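PDB 4CCW: carboxyl esterase NP from Bacillus subtilis, which hydrolyses carboxylic esters to an alcohol and a carboxylate, as a carboxylesterase with the alpha/beta hydrolase fold. Local coordinates for residues 86-91 / 108-113; 113-118 / 136-141. All blocks are in the same frame, centred on the assembly; numbering follows the deposited sequence.

Interaction 1. Residues 86-91 / 108-113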
ATOM      1  N   VAL A  86      -3.891   5.238   5.332  1.00 27.69           N
ATOM      2  CA  VAL A  86      -4.913   5.718   4.394  1.00 27.84           C
ATOM      3  C   VAL A  86      -5.407   4.593   3.477  1.00 28.25           C
ATOM      4  O   VAL A  86      -4.594   3.936   2.811  1.00 27.41           O
ATOM      5  CB  VAL A  86      -4.333   6.843   3.521  1.00 27.64           C
ATOM      6  CG1 VAL A  86      -5.352   7.289   2.482  1.00 28.20           C
ATOM      7  CG2 VAL A  86      -3.875   8.014   4.396  1.00 28.06           C
ATOM      8  N   ASP A  87      -6.725   4.386   3.423  1.00 29.45           N
ATOM      9  CA  ASP A  87      -7.297   3.394   2.502  1.00 29.84           C
ATOM     10  C   ASP A  87      -7.324   3.974   1.094  1.00 29.93           C
ATOM     11  O   ASP A  87      -7.948   5.008   0.859  1.00 31.51           O
ATOM     12  CB  ASP A  87      -8.708   2.959   2.918  1.00 30.72           C
ATOM     13  CG  ASP A  87      -8.723   1.852   3.961  1.00 30.91           C
ATOM     14  OD1 ASP A  87      -7.669   1.272   4.279  1.00 30.90           O
ATOM     15  OD2 ASP A  87      -9.822   1.555   4.485  1.00 32.51           O
ATOM     16  N   ILE A  88      -6.617   3.320   0.169  1.00 29.07           N
ATOM     17  CA  ILE A  88      -6.499   3.793  -1.215  1.00 29.12           C
ATOM     18  C   ILE A  88      -7.853   3.818  -1.912  1.00 30.53           C
ATOM     19  O   ILE A  88      -8.574   2.809  -1.966  1.00 30.50           O
ATOM     20  CB  ILE A  88      -5.469   2.967  -2.030  1.00 28.49           C
ATOM     21  CG1 ILE A  88      -4.074   3.099  -1.415  1.00 27.92           C
ATOM     22  CG2 ILE A  88      -5.451   3.394  -3.492  1.00 28.88           C
ATOM     23  CD1 ILE A  88      -3.114   2.023  -1.892  1.00 27.40           C
ATOM     24  N   ILE A  89      -8.184   4.984  -2.452  1.00 31.69           N
ATOM     25  CA  ILE A  89      -9.453   5.192  -3.118  1.00 33.04           C
ATOM     26  C   ILE A  89      -9.611   4.275  -4.327  1.00 33.71           C
ATOM     27  O   ILE A  89      -8.702   4.164  -5.153  1.00 34.20           O
ATOM     28  CB  ILE A  89      -9.643   6.681  -3.503  1.00 34.11           C
ATOM     29  CG1 ILE A  89     -11.111   6.984  -3.800  1.00 35.64           C
ATOM     30  CG2 ILE A  89      -8.728   7.076  -4.659  1.00 33.59           C
ATOM     31  CD1 ILE A  89     -11.908   7.378  -2.578  1.00 36.50           C
ATOM     32  N   GLY A  90     -10.764   3.611  -4.409  1.00 33.78           N
ATOM     33  CA  GLY A  90     -11.069   2.663  -5.485  1.00 34.00           C
ATOM     34  C   GLY A  90     -10.696   1.207  -5.218  1.00 33.16           C
ATOM     35  O   GLY A  90     -11.168   0.308  -5.920  1.00 34.80           O
ATOM     36  N   ASP A  91      -9.856   0.968  -4.213  1.00 31.92           N
ATOM     37  CA  ASP A  91      -9.413  -0.391  -3.866  1.00 30.93           C
ATOM     38  C   ASP A  91     -10.373  -1.009  -2.833  1.00 31.45           C
ATOM     39  O   ASP A  91     -11.215  -0.311  -2.264  1.00 32.42           O
ATOM     40  CB  ASP A  91      -7.959  -0.368  -3.340  1.00 29.46           C
ATOM     41  CG  ASP A  91      -7.320  -1.748  -3.290  1.00 29.10           C
ATOM     42  OD1 ASP A  91      -7.724  -2.651  -4.053  1.00 30.27           O
ATOM     43  OD2 ASP A  91      -6.390  -1.944  -2.482  1.00 28.70           O
ATOM     44  N   ALA A 108      -2.788  11.159  -7.814  1.00 29.75           N
ATOM     45  CA  ALA A 108      -1.918  12.110  -7.113  1.00 29.75           C
ATOM     46  C   ALA A 108      -2.719  13.268  -6.498  1.00 31.11           C
ATOM     47  O   ALA A 108      -2.436  13.693  -5.374  1.00 31.20           O
ATOM     48  CB  ALA A 108      -0.818  12.638  -8.024  1.00 29.76           C
ATOM     49  N   ASN A 109      -3.707  13.767  -7.236  1.00 31.68           N
ATOM     50  CA  ASN A 109      -4.608  14.815  -6.740  1.00 33.55           C
ATOM     51  C   ASN A 109      -5.480  14.329  -5.576  1.00 33.51           C
ATOM     52  O   ASN A 109      -5.825  15.110  -4.691  1.00 34.24           O
ATOM     53  CB  ASN A 109      -5.499  15.366  -7.861  1.00 34.56           C
ATOM     54  CG  ASN A 109      -4.761  16.303  -8.810  1.00 35.74           C
ATOM     55  OD1 ASN A 109      -3.729  16.884  -8.464  1.00 35.55           O
ATOM     56  ND2 ASN A 109      -5.301  16.460 -10.021  1.00 36.16           N
ATOM     57  N   TRP A 110      -5.838  13.043  -5.587  1.00 32.90           N
ATOM     58  CA  TRP A 110      -6.581  12.441  -4.472  1.00 33.07           C
ATOM     59  C   TRP A 110      -5.734  12.518  -3.220  1.00 32.76           C
ATOM     60  O   TRP A 110      -6.173  13.007  -2.176  1.00 32.81           O
ATOM     61  CB  TRP A 110      -6.983  10.986  -4.796  1.00 32.73           C
ATOM     62  CG  TRP A 110      -7.288  10.169  -3.558  1.00 32.72           C
ATOM     63  CD1 TRP A 110      -8.405  10.265  -2.730  1.00 33.64           C
ATOM     64  CD2 TRP A 110      -6.440   9.142  -2.937  1.00 32.10           C
ATOM     65  NE1 TRP A 110      -8.319   9.383  -1.679  1.00 33.72           N
ATOM     66  CE2 TRP A 110      -7.161   8.677  -1.745  1.00 32.44           C
ATOM     67  CE3 TRP A 110      -5.211   8.565  -3.251  1.00 30.58           C
ATOM     68  CZ2 TRP A 110      -6.645   7.694  -0.913  1.00 31.78           C
ATOM     69  CZ3 TRP A 110      -4.700   7.577  -2.398  1.00 30.24           C
ATOM     70  CH2 TRP A 110      -5.405   7.149  -1.263  1.00 30.50           C
ATOM     71  N   LEU A 111      -4.491  12.069  -3.333  1.00 31.39           N
ATOM     72  CA  LEU A 111      -3.577  12.063  -2.197  1.00 31.37           C
ATOM     73  C   LEU A 111      -3.218  13.485  -1.748  1.00 32.17           C
ATOM     74  O   LEU A 111      -3.043  13.731  -0.548  1.00 32.25           O
ATOM     75  CB  LEU A 111      -2.339  11.228  -2.526  1.00 30.17           C
ATOM     76  CG  LEU A 111      -1.422  10.773  -1.380  1.00 29.95           C
ATOM     77  CD1 LEU A 111      -2.188  10.146  -0.221  1.00 29.88           C
ATOM     78  CD2 LEU A 111      -0.387   9.806  -1.927  1.00 28.93           C
ATOM     79  N   LEU A 112      -3.101  14.404  -2.708  1.00 32.53           N
ATOM     80  CA  LEU A 112      -2.936  15.831  -2.404  1.00 33.97           C
ATOM     81  C   LEU A 112      -4.010  16.283  -1.413  1.00 35.03           C
ATOM     82  O   LEU A 112      -3.687  16.824  -0.351  1.00 35.48           O
ATOM     83  CB  LEU A 112      -2.986  16.680  -3.686  1.00 34.81           C
ATOM     84  CG  LEU A 112      -2.995  18.216  -3.541  1.00 36.41           C
ATOM     85  CD1 LEU A 112      -1.732  18.723  -2.867  1.00 36.46           C
ATOM     86  CD2 LEU A 112      -3.172  18.902  -4.893  1.00 37.16           C
ATOM     87  N   ASP A 113      -5.279  16.040  -1.760  1.00 35.45           N
ATOM     88  CA  ASP A 113      -6.416  16.349  -0.889  1.00 36.66           C
ATOM     89  C   ASP A 113      -6.289  15.752   0.515  1.00 36.23           C
ATOM     90  O   ASP A 113      -6.557  16.421   1.509  1.00 36.75           O
ATOM     91  CB  ASP A 113      -7.726  15.852  -1.511  1.00 37.11           C
ATOM     92  CG  ASP A 113      -8.113  16.605  -2.771  1.00 37.78           C
ATOM     93  OD1 ASP A 113      -7.492  17.636  -3.102  1.00 38.50           O
ATOM     94  OD2 ASP A 113      -9.067  16.153  -3.430  1.00 38.33           O
TER
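W110 reaches out from helix 104-118 and lays its indole against the side chains of V86, I88 and I89 and the backbone of D87 to I89. With CG anti to the backbone N (chi1 159°), the indole swings off the helix toward 86-91, where both of its rings are met. The clearest element is a CH-pi contact: I89 CG2 sits 3.5 Å from the centroid of the W110 five-membered ring, only 7° off the ring normal. On the same residue, I89 CB comes within 3.5 Å of W110 NE1, so the methyl and its parent carbon together span the pyrrole part of the ring.

Backbone atoms meet the benzo part. I89 N lies over a face, 3.5 Å from W110 CZ2, while I88 CA approaches W110 CH2 obliquely at 3.5 Å.

Apolar packing completes the contact, with V86 CG1 3.7 Å from W110 CZ2. No hydrogen bond joins the two segments. The buried polar atoms turn elsewhere: W110 NE1 bonds T44 OG1 on strand 42-49, D87 O takes the hydroxyl of S95, and the D87 carboxylate is held by S67, Y21 and K94 N.

I88 to D91 form a type II beta turn, closed by D91 N to I88 O, with I89 inside it. Here a helix of the alpha/beta hydrolase fold packs, through one tryptophan, on the end of strand 82-86 and the loop that leaves it.

Interaction 2. Residues 113-118 / 136-141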
ATOM      1  N   ASP A 113      -5.279  16.040  -1.760  1.00 35.45           N
ATOM      2  CA  ASP A 113      -6.416  16.349  -0.889  1.00 36.66           C
ATOM      3  C   ASP A 113      -6.289  15.752   0.515  1.00 36.23           C
ATOM      4  O   ASP A 113      -6.557  16.421   1.509  1.00 36.75           O
ATOM      5  CB  ASP A 113      -7.726  15.852  -1.511  1.00 37.11           C
ATOM      6  CG  ASP A 113      -8.113  16.605  -2.771  1.00 37.78           C
ATOM      7  OD1 ASP A 113      -7.492  17.636  -3.102  1.00 38.50           O
ATOM      8  OD2 ASP A 113      -9.067  16.153  -3.430  1.00 38.33           O
ATOM      9  N   VAL A 114      -5.925  14.481   0.586  1.00 34.92           N
ATOM     10  CA  VAL A 114      -5.697  13.817   1.870  1.00 34.73           C
ATOM     11  C   VAL A 114      -4.654  14.582   2.702  1.00 34.71           C
ATOM     12  O   VAL A 114      -4.899  14.908   3.870  1.00 35.03           O
ATOM     13  CB  VAL A 114      -5.241  12.357   1.664  1.00 33.50           C
ATOM     14  CG1 VAL A 114      -4.832  11.729   2.987  1.00 33.62           C
ATOM     15  CG2 VAL A 114      -6.339  11.540   0.993  1.00 33.65           C
ATOM     16  N   PHE A 115      -3.500  14.872   2.090  1.00 34.19           N
ATOM     17  CA  PHE A 115      -2.436  15.638   2.746  1.00 34.46           C
ATOM     18  C   PHE A 115      -2.964  16.987   3.232  1.00 36.09           C
ATOM     19  O   PHE A 115      -2.819  17.324   4.406  1.00 36.00           O
ATOM     20  CB  PHE A 115      -1.270  15.867   1.778  1.00 34.24           C
ATOM     21  CG  PHE A 115      -0.220  14.780   1.782  1.00 33.47           C
ATOM     22  CD1 PHE A 115      -0.544  13.450   1.511  1.00 32.63           C
ATOM     23  CD2 PHE A 115       1.116  15.107   1.985  1.00 33.41           C
ATOM     24  CE1 PHE A 115       0.438  12.463   1.501  1.00 32.10           C
ATOM     25  CE2 PHE A 115       2.107  14.125   1.973  1.00 32.53           C
ATOM     26  CZ  PHE A 115       1.767  12.801   1.713  1.00 31.54           C
ATOM     27  N   ASP A 116      -3.591  17.748   2.328  1.00 36.82           N
ATOM     28  CA  ASP A 116      -4.116  19.077   2.668  1.00 38.21           C
ATOM     29  C   ASP A 116      -5.123  19.020   3.824  1.00 39.41           C
ATOM     30  O   ASP A 116      -5.076  19.842   4.751  1.00 40.20           O
ATOM     31  CB  ASP A 116      -4.747  19.752   1.438  1.00 38.86           C
ATOM     32  CG  ASP A 116      -3.726  20.117   0.364  1.00 38.44           C
ATOM     33  OD1 ASP A 116      -2.501  20.146   0.644  1.00 37.77           O
ATOM     34  OD2 ASP A 116      -4.154  20.397  -0.775  1.00 38.34           O
ATOM     35  N   ASN A 117      -6.022  18.038   3.766  1.00 39.87           N
ATOM     36  CA  ASN A 117      -7.071  17.859   4.765  1.00 41.49           C
ATOM     37  C   ASN A 117      -6.604  17.359   6.128  1.00 41.64           C
ATOM     38  O   ASN A 117      -7.298  17.545   7.138  1.00 43.59           O
ATOM     39  CB  ASN A 117      -8.179  16.968   4.209  1.00 42.67           C
ATOM     40  CG  ASN A 117      -8.863  17.588   3.003  1.00 44.09           C
ATOM     41  OD1 ASN A 117      -8.525  18.700   2.592  1.00 45.76           O
ATOM     42  ND2 ASN A 117      -9.822  16.882   2.436  1.00 44.91           N
ATOM     43  N   LEU A 118      -5.434  16.729   6.151  1.00 40.18           N
ATOM     44  CA  LEU A 118      -4.782  16.327   7.394  1.00 39.68           C
ATOM     45  C   LEU A 118      -3.841  17.415   7.900  1.00 39.96           C
ATOM     46  O   LEU A 118      -3.268  17.298   8.990  1.00 40.85           O
ATOM     47  CB  LEU A 118      -4.013  15.015   7.195  1.00 38.15           C
ATOM     48  CG  LEU A 118      -4.855  13.735   7.131  1.00 38.14           C
ATOM     49  CD1 LEU A 118      -4.060  12.561   6.573  1.00 36.63           C
ATOM     50  CD2 LEU A 118      -5.434  13.407   8.504  1.00 39.09           C
ATOM     51  N   MET A 136       5.424   6.303  -5.317  1.00 22.62           N
ATOM     52  CA  MET A 136       6.376   6.747  -6.324  1.00 23.39           C
ATOM     53  C   MET A 136       5.724   7.803  -7.224  1.00 23.38           C
ATOM     54  O   MET A 136       6.327   8.828  -7.524  1.00 24.13           O
ATOM     55  CB  MET A 136       6.893   5.566  -7.164  1.00 23.54           C
ATOM     56  CG  MET A 136       7.974   5.948  -8.163  1.00 24.99           C
ATOM     57  SD  MET A 136       9.480   6.416  -7.300  1.00 28.10           S
ATOM     58  CE  MET A 136      10.346   4.885  -7.231  1.00 28.54           C
ATOM     59  N   ASN A 137       4.484   7.558  -7.625  1.00 23.23           N
ATOM     60  CA  ASN A 137       3.787   8.492  -8.499  1.00 23.96           C
ATOM     61  C   ASN A 137       3.682   9.875  -7.819  1.00 24.69           C
ATOM     62  O   ASN A 137       3.886  10.927  -8.456  1.00 25.66           O
ATOM     63  CB  ASN A 137       2.398   7.935  -8.867  1.00 24.46           C
ATOM     64  CG  ASN A 137       1.632   8.839  -9.828  1.00 25.06           C
ATOM     65  OD1 ASN A 137       2.047   9.063 -10.969  1.00 25.85           O
ATOM     66  ND2 ASN A 137       0.495   9.336  -9.375  1.00 25.74           N
ATOM     67  N   PHE A 138       3.408   9.862  -6.517  1.00 24.47           N
ATOM     68  CA  PHE A 138       3.203  11.109  -5.756  1.00 25.56           C
ATOM     69  C   PHE A 138       4.500  11.884  -5.549  1.00 25.76           C
ATOM     70  O   PHE A 138       4.544  13.105  -5.742  1.00 26.92           O
ATOM     71  CB  PHE A 138       2.516  10.816  -4.416  1.00 25.58           C
ATOM     72  CG  PHE A 138       2.092  12.049  -3.651  1.00 26.75           C
ATOM     73  CD1 PHE A 138       0.972  12.780  -4.045  1.00 27.42           C
ATOM     74  CD2 PHE A 138       2.789  12.457  -2.525  1.00 27.01           C
ATOM     75  CE1 PHE A 138       0.562  13.901  -3.328  1.00 28.60           C
ATOM     76  CE2 PHE A 138       2.391  13.571  -1.803  1.00 27.97           C
ATOM     77  CZ  PHE A 138       1.275  14.293  -2.206  1.00 28.75           C
ATOM     78  N   LEU A 139       5.552  11.187  -5.142  1.00 25.43           N
ATOM     79  CA  LEU A 139       6.822  11.866  -4.884  1.00 25.53           C
ATOM     80  C   LEU A 139       7.421  12.445  -6.170  1.00 26.32           C
ATOM     81  O   LEU A 139       8.114  13.458  -6.115  1.00 26.55           O
ATOM     82  CB  LEU A 139       7.809  10.955  -4.127  1.00 24.86           C
ATOM     83  CG  LEU A 139       8.430   9.761  -4.862  1.00 23.97           C
ATOM     84  CD1 LEU A 139       9.719  10.177  -5.565  1.00 24.73           C
ATOM     85  CD2 LEU A 139       8.696   8.606  -3.893  1.00 23.84           C
ATOM     86  N   LEU A 140       7.157  11.816  -7.317  1.00 26.15           N
ATOM     87  CA  LEU A 140       7.651  12.343  -8.592  1.00 27.54           C
ATOM     88  C   LEU A 140       6.904  13.605  -9.000  1.00 29.23           C
ATOM     89  O   LEU A 140       7.484  14.510  -9.592  1.00 30.51           O
ATOM     90  CB  LEU A 140       7.565  11.298  -9.706  1.00 27.10           C
ATOM     91  CG  LEU A 140       8.545  10.121  -9.652  1.00 26.25           C
ATOM     92  CD1 LEU A 140       8.293   9.175 -10.807  1.00 26.23           C
ATOM     93  CD2 LEU A 140       9.997  10.578  -9.672  1.00 26.83           C
ATOM     94  N   ARG A 141       5.611  13.660  -8.679  1.00 29.82           N
ATOM     95  CA  ARG A 141       4.787  14.809  -9.059  1.00 31.68           C
ATOM     96  C   ARG A 141       4.895  15.971  -8.067  1.00 32.98           C
ATOM     97  O   ARG A 141       4.804  17.144  -8.465  1.00 34.23           O
ATOM     98  CB  ARG A 141       3.325  14.395  -9.255  1.00 31.78           C
ATOM     99  CG  ARG A 141       3.087  13.569 -10.509  1.00 32.04           C
ATOM    100  CD  ARG A 141       1.790  12.781 -10.406  1.00 31.78           C
ATOM    101  NE  ARG A 141       1.529  11.994 -11.604  1.00 31.97           N
ATOM    102  CZ  ARG A 141       0.964  12.471 -12.710  1.00 32.67           C
ATOM    103  NH1 ARG A 141       0.599  13.748 -12.789  1.00 33.65           N
ATOM    104  NH2 ARG A 141       0.782  11.672 -13.744  1.00 32.62           N
TER
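F115 is overlapped on one ring face by CE2 of F138, which stands 3.6 Å above the F115 plane and is displaced toward the rim of that ring. The pair joins helix 104-118 to helix 130-141, two neighbouring helices of the alpha/beta hydrolase fold; the second follows strand 123-128 and begins directly after S129, within the GxSxG sequence that probably forms the nucleophile elbow.

The two side chains come from opposite directions and meet in the gap between the helices, the CA atoms of F115 and F138 being 11.2 Å from each other. The rings are obliquely inclined, their planes at 44° and their centroids 4.8 Å apart. F138 CE2 does all the close touching, nearest to F115 CZ at 3.7 Å and next to CE2 of the same ring at 3.8 Å. F138 gets there because its CG is anti to the backbone N (chi1 -172°), which carries the ring outward from its helix. Both rings are buried, with I120 packed on F115 and V146 of strand 146-152 on F138.

N137, the neighbour of F138 in the chain, uses both ends of its amide. Its ND2 gives a hydrogen bond to R104 O, tying this helix to the start of helix 104-118. Its OD1 takes R141 NE, one turn along, at 3.0 Å with an N-H...O angle of 161°; the oxygen lies in the guanidinium plane, whereas the donor sits above the amide carbonyl plane.

Overall arrangement
Helix 104-118 carries both contacts, and D113 belongs to both segments taken from it. The centres of the two contacts lie about 8 Å apart, on the same side of the chain's centre. L111 and A108, from the helical segment of interaction 1, pack on residues of interaction 2: L111 CD2 is 3.8 Å from F138 CG, and A108 CB is 3.5 Å from R141 CD. Interaction 1 is nearer the catalytic centre, with the side chain of I88 about 11 Å from that of H273, probably the proton acceptor, and about 10 Å from the bound (2-hydroxyethoxy)acetic acid. I88 also touches the probable nucleophile elbow. Interaction 2 is structural packing away from that site.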